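Local coordinates for transcriptional regulator, LacI family protein (Rhodococcus jostii, PDB 3K9C) that probably acts as a DNA-binding transcription factor of the LacI family, recognising regulatory sequences and perhaps sensing a small ligand through its periplasmic-binding-protein-like part, at residues P51-E55 against K56-Q60; A240-M243 against A244-V248. All coordinates share one frame; numbering follows the deposited sequence.

Contact 1 (P51-E55 against K56-Q60); sequences PSRAE and KVAVQ
Arg53 reaches forward over the first turn of the helix: its NH2 comes within 3.6 Å of Ala58 CB, and Ala58 CA lies over one face of the guanidinium. Nearer its root, Arg53 CG meets Val57 CG1 at 4.0 Å. The bend that turns the guanidinium toward Ala58 is at chi3 (93°). Ala54, the N-cap residue, starts the helix with its carbonyl; Ala58 N gives Ala54 O a bond of 3.0 Å, while the one from Val57 N is weak and strongly bent. The next bond along runs from Val59 N to Glu55 O, and the side chains of these two lie side by side, Glu55 CG 4.1 Å from Val59 CG2. Outside the turn, Arg53 NE bonds to Ala48 O, the Glu55 carboxylate to Thr75 OG1 and Arg76 N, and Tyr34 of the second subunit makes a cation-pi contact with Arg53. With an alanine here in place of Arg53, Ala48 O and that tyrosine would probably lose their partner, and the flank of Ala58 would be uncovered. The turn thus joins strand 42-49 to helix 55-63, whose Ala58 and Val59 rest on Val49 and on Val18 of strand 13-20, respectively.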
loop_
_atom_site.group_PDB
_atom_site.type_symbol
_atom_site.label_atom_id
_atom_site.label_comp_id
_atom_site.label_asym_id
_atom_site.label_seq_id
_atom_site.Cartn_x
_atom_site.Cartn_y
_atom_site.Cartn_z
ATOM N N PRO B 51 -4.633 7.892 -9.424
ATOM C CA PRO B 51 -4.454 8.230 -10.842
ATOM C C PRO B 51 -5.731 8.696 -11.530
ATOM O O PRO B 51 -5.704 9.649 -12.302
ATOM C CB PRO B 51 -3.904 6.936 -11.443
ATOM C CG PRO B 51 -3.104 6.364 -10.305
ATOM C CD PRO B 51 -4.037 6.578 -9.124
ATOM N N SER B 52 -6.850 8.034 -11.251
ATOM C CA SER B 52 -8.106 8.425 -11.876
ATOM C C SER B 52 -8.906 9.408 -11.034
ATOM O O SER B 52 -10.067 9.668 -11.325
ATOM C CB SER B 52 -8.968 7.190 -12.189
ATOM O OG SER B 52 -9.400 6.530 -11.014
ATOM N N ARG B 53 -8.299 9.950 -9.980
ATOM C CA ARG B 53 -9.013 10.917 -9.148
ATOM C C ARG B 53 -8.087 12.032 -8.691
ATOM O O ARG B 53 -7.441 11.930 -7.646
ATOM C CB ARG B 53 -9.666 10.236 -7.935
ATOM C CG ARG B 53 -10.906 11.004 -7.458
ATOM C CD ARG B 53 -11.737 10.273 -6.414
ATOM N NE ARG B 53 -11.335 10.660 -5.073
ATOM C CZ ARG B 53 -12.069 11.384 -4.236
ATOM N NH1 ARG B 53 -13.272 11.810 -4.585
ATOM N NH2 ARG B 53 -11.582 11.696 -3.049
ATOM N N ALA B 54 -8.036 13.094 -9.489
ATOM C CA ALA B 54 -7.179 14.246 -9.211
ATOM C C ALA B 54 -7.361 14.838 -7.822
ATOM O O ALA B 54 -8.462 14.816 -7.254
ATOM C CB ALA B 54 -7.407 15.327 -10.267
ATOM N N GLU B 55 -6.269 15.366 -7.280
ATOM C CA GLU B 55 -6.301 15.976 -5.963
ATOM C C GLU B 55 -7.299 17.126 -5.939
ATOM O O GLU B 55 -7.882 17.435 -4.898
ATOM C CB GLU B 55 -4.912 16.474 -5.566
ATOM C CG GLU B 55 -4.921 17.299 -4.288
ATOM C CD GLU B 55 -3.537 17.542 -3.740
ATOM O OE1 GLU B 55 -2.612 17.754 -4.556
ATOM O OE2 GLU B 55 -3.379 17.531 -2.495
ATOM N N LYS B 56 -7.497 17.756 -7.091
ATOM C CA LYS B 56 -8.452 18.848 -7.201
ATOM C C LYS B 56 -9.858 18.290 -6.939
ATOM O O LYS B 56 -10.666 18.896 -6.233
ATOM C CB LYS B 56 -8.378 19.460 -8.605
ATOM C CG LYS B 56 -9.222 20.706 -8.796
ATOM C CD LYS B 56 -9.144 21.214 -10.239
ATOM C CE LYS B 56 -9.818 20.250 -11.215
ATOM N NZ LYS B 56 -9.659 20.654 -12.654
ATOM N N VAL B 57 -10.139 17.125 -7.512
ATOM C CA VAL B 57 -11.442 16.475 -7.347
ATOM C C VAL B 57 -11.643 16.037 -5.894
ATOM O O VAL B 57 -12.732 16.162 -5.331
ATOM C CB VAL B 57 -11.557 15.237 -8.268
ATOM C CG1 VAL B 57 -12.868 14.502 -8.014
ATOM C CG2 VAL B 57 -11.456 15.671 -9.733
ATOM N N ALA B 58 -10.578 15.528 -5.290
ATOM C CA ALA B 58 -10.630 15.072 -3.913
ATOM C C ALA B 58 -10.923 16.232 -2.956
ATOM O O ALA B 58 -11.726 16.092 -2.027
ATOM C CB ALA B 58 -9.317 14.412 -3.546
ATOM N N VAL B 59 -10.277 17.374 -3.176
ATOM C CA VAL B 59 -10.495 18.513 -2.294
ATOM C C VAL B 59 -11.920 19.048 -2.411
ATOM O O VAL B 59 -12.567 19.289 -1.394
ATOM C CB VAL B 59 -9.494 19.666 -2.558
ATOM C CG1 VAL B 59 -9.766 20.817 -1.595
ATOM C CG2 VAL B 59 -8.053 19.165 -2.383
ATOM N N GLN B 60 -12.417 19.222 -3.634
ATOM C CA GLN B 60 -13.780 19.721 -3.809
ATOM C C GLN B 60 -14.739 18.796 -3.074
ATOM O O GLN B 60 -15.748 19.238 -2.530
ATOM C CB GLN B 60 -14.156 19.778 -5.291
ATOM C CG GLN B 60 -13.156 20.535 -6.135
ATOM C CD GLN B 60 -13.549 20.601 -7.595
ATOM O OE1 GLN B 60 -14.221 19.704 -8.114
ATOM N NE2 GLN B 60 -13.112 21.662 -8.277
#

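Contact 2 (A240-M243 against A244-V248); sequences ATHM and AEAAV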
loop_
_atom_site.group_PDB
_atom_site.type_symbol
_atom_site.label_atom_id
_atom_site.label_comp_id
_atom_site.label_asym_id
_atom_site.label_seq_id
_atom_site.Cartn_x
_atom_site.Cartn_y
_atom_site.Cartn_z
ATOM N N ALA B 240 5.866 9.296 12.307
ATOM C CA ALA B 240 4.481 9.454 11.879
ATOM C C ALA B 240 3.508 9.827 13.013
ATOM O O ALA B 240 2.677 10.737 12.864
ATOM C CB ALA B 240 4.017 8.174 11.194
ATOM N N THR B 241 3.603 9.134 14.140
ATOM C CA THR B 241 2.707 9.417 15.251
ATOM C C THR B 241 2.795 10.874 15.705
ATOM O O THR B 241 1.777 11.553 15.807
ATOM C CB THR B 241 2.986 8.496 16.444
ATOM O OG1 THR B 241 2.921 7.133 16.016
ATOM C CG2 THR B 241 1.943 8.716 17.533
ATOM N N HIS B 242 4.004 11.361 15.960
ATOM C CA HIS B 242 4.168 12.748 16.398
ATOM C C HIS B 242 3.787 13.737 15.295
ATOM O O HIS B 242 3.268 14.818 15.569
ATOM C CB HIS B 242 5.608 13.010 16.842
ATOM C CG HIS B 242 5.822 14.381 17.411
ATOM N ND1 HIS B 242 7.067 14.857 17.762
ATOM C CD2 HIS B 242 4.946 15.374 17.699
ATOM C CE1 HIS B 242 6.949 16.084 18.241
ATOM N NE2 HIS B 242 5.672 16.421 18.213
HETATM N N MSE B 243 4.049 13.373 14.047
HETATM C CA MSE B 243 3.701 14.243 12.939
HETATM C C MSE B 243 2.173 14.335 12.823
HETATM O O MSE B 243 1.627 15.408 12.585
HETATM C CB MSE B 243 4.308 13.712 11.641
HETATM C CG MSE B 243 4.311 14.726 10.512
HETATM SE SE MSE B 243 5.328 14.059 8.995
HETATM C CE MSE B 243 7.079 14.457 9.699
ATOM N N ALA B 244 1.489 13.208 13.007
ATOM C CA ALA B 244 0.029 13.175 12.930
ATOM C C ALA B 244 -0.607 14.003 14.049
ATOM O O ALA B 244 -1.547 14.762 13.812
ATOM C CB ALA B 244 -0.469 11.739 13.006
ATOM N N GLU B 245 -0.096 13.852 15.272
ATOM C CA GLU B 245 -0.629 14.594 16.414
ATOM C C GLU B 245 -0.424 16.089 16.220
ATOM O O GLU B 245 -1.298 16.888 16.548
ATOM C CB GLU B 245 0.059 14.167 17.719
ATOM C CG GLU B 245 -0.075 12.703 18.069
ATOM C CD GLU B 245 0.225 12.431 19.537
ATOM O OE1 GLU B 245 -0.552 12.905 20.396
ATOM O OE2 GLU B 245 1.232 11.749 19.836
ATOM N N ALA B 246 0.740 16.460 15.695
ATOM C CA ALA B 246 1.076 17.857 15.457
ATOM C C ALA B 246 0.186 18.458 14.371
ATOM O O ALA B 246 -0.240 19.614 14.470
ATOM C CB ALA B 246 2.531 17.977 15.063
ATOM N N ALA B 247 -0.098 17.674 13.335
ATOM C CA ALA B 247 -0.947 18.147 12.255
ATOM C C ALA B 247 -2.364 18.401 12.784
ATOM O O ALA B 247 -2.976 19.427 12.467
ATOM C CB ALA B 247 -0.972 17.122 11.122
ATOM N N VAL B 248 -2.879 17.465 13.583
ATOM C CA VAL B 248 -4.217 17.609 14.156
ATOM C C VAL B 248 -4.285 18.824 15.095
ATOM O O VAL B 248 -5.238 19.600 15.022
ATOM C CB VAL B 248 -4.659 16.329 14.935
ATOM C CG1 VAL B 248 -5.888 16.627 15.793
ATOM C CG2 VAL B 248 -5.004 15.220 13.957
#
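Ala244 N bonds to Ala240 O at 2.7 Å, the first of four successive i to i+4 backbone bonds that make 240-248 a regular alpha-helix. Glu245 N to Thr241 O, Ala246 N to His242 O and Ala247 N to Met243 O follow at 2.9 to 3.0 Å. All four are fairly straight, with N-H...O angles between 151° and 163°.

Contacts of side chains with backbone carbonyls come next. The methyl of Ala246 sits 3.3 Å from His242 O, and Ala247 CB is 3.4 Å from Met243 O, the spacing any alpha-helix gives CB over the carbonyl four residues back. Glu245 CG stands beside its own backbone N (chi1 -59°), which brings it to 3.1 Å from Thr241 O.

Between side chains the touch is slight. Thr241 and Glu245 run alongside each other, pointing the same way, with Thr241 CG2 3.9 Å from Glu245 OE2. The carboxylate's main partner is Arg39, which forms a salt bridge to OE1. His242 reaches forward along the helix, leaving its CD2 4.4 Å from Ala246 CB, a loose approach oblique to the ring.

Met243, a selenomethionine in this crystal, packs its bent chain against Phe25, Val94, Val106 and Leu265. One flank of helix 240-255 packs on helix 24-39, with Ala244 against Gln32 and Ile33, while Ala246 and Ala247 bring the helix down on strands 91-94, 104-108 and 262-270.

Overall arrangement
Contact 1 comes early in the chain and contact 2 much later; their centres are about 24 Å apart and their nearest atoms about 14 Å, so they do not touch. Both nevertheless belong to the same domain, covering a single mixed sheet. Helix 55-63 packs by strands 42-49 and 13-20 near one edge, whereas helix 240-255 lies over strands 91-94, 104-108 and 262-270 farther across it. The late segment thus returns to a domain begun by the early chain, after the chain has built the separate four-stranded parallel sheet, as in other LacI-family regulators. Only contact 1 reaches the second subunit; contact 2 is internal packing.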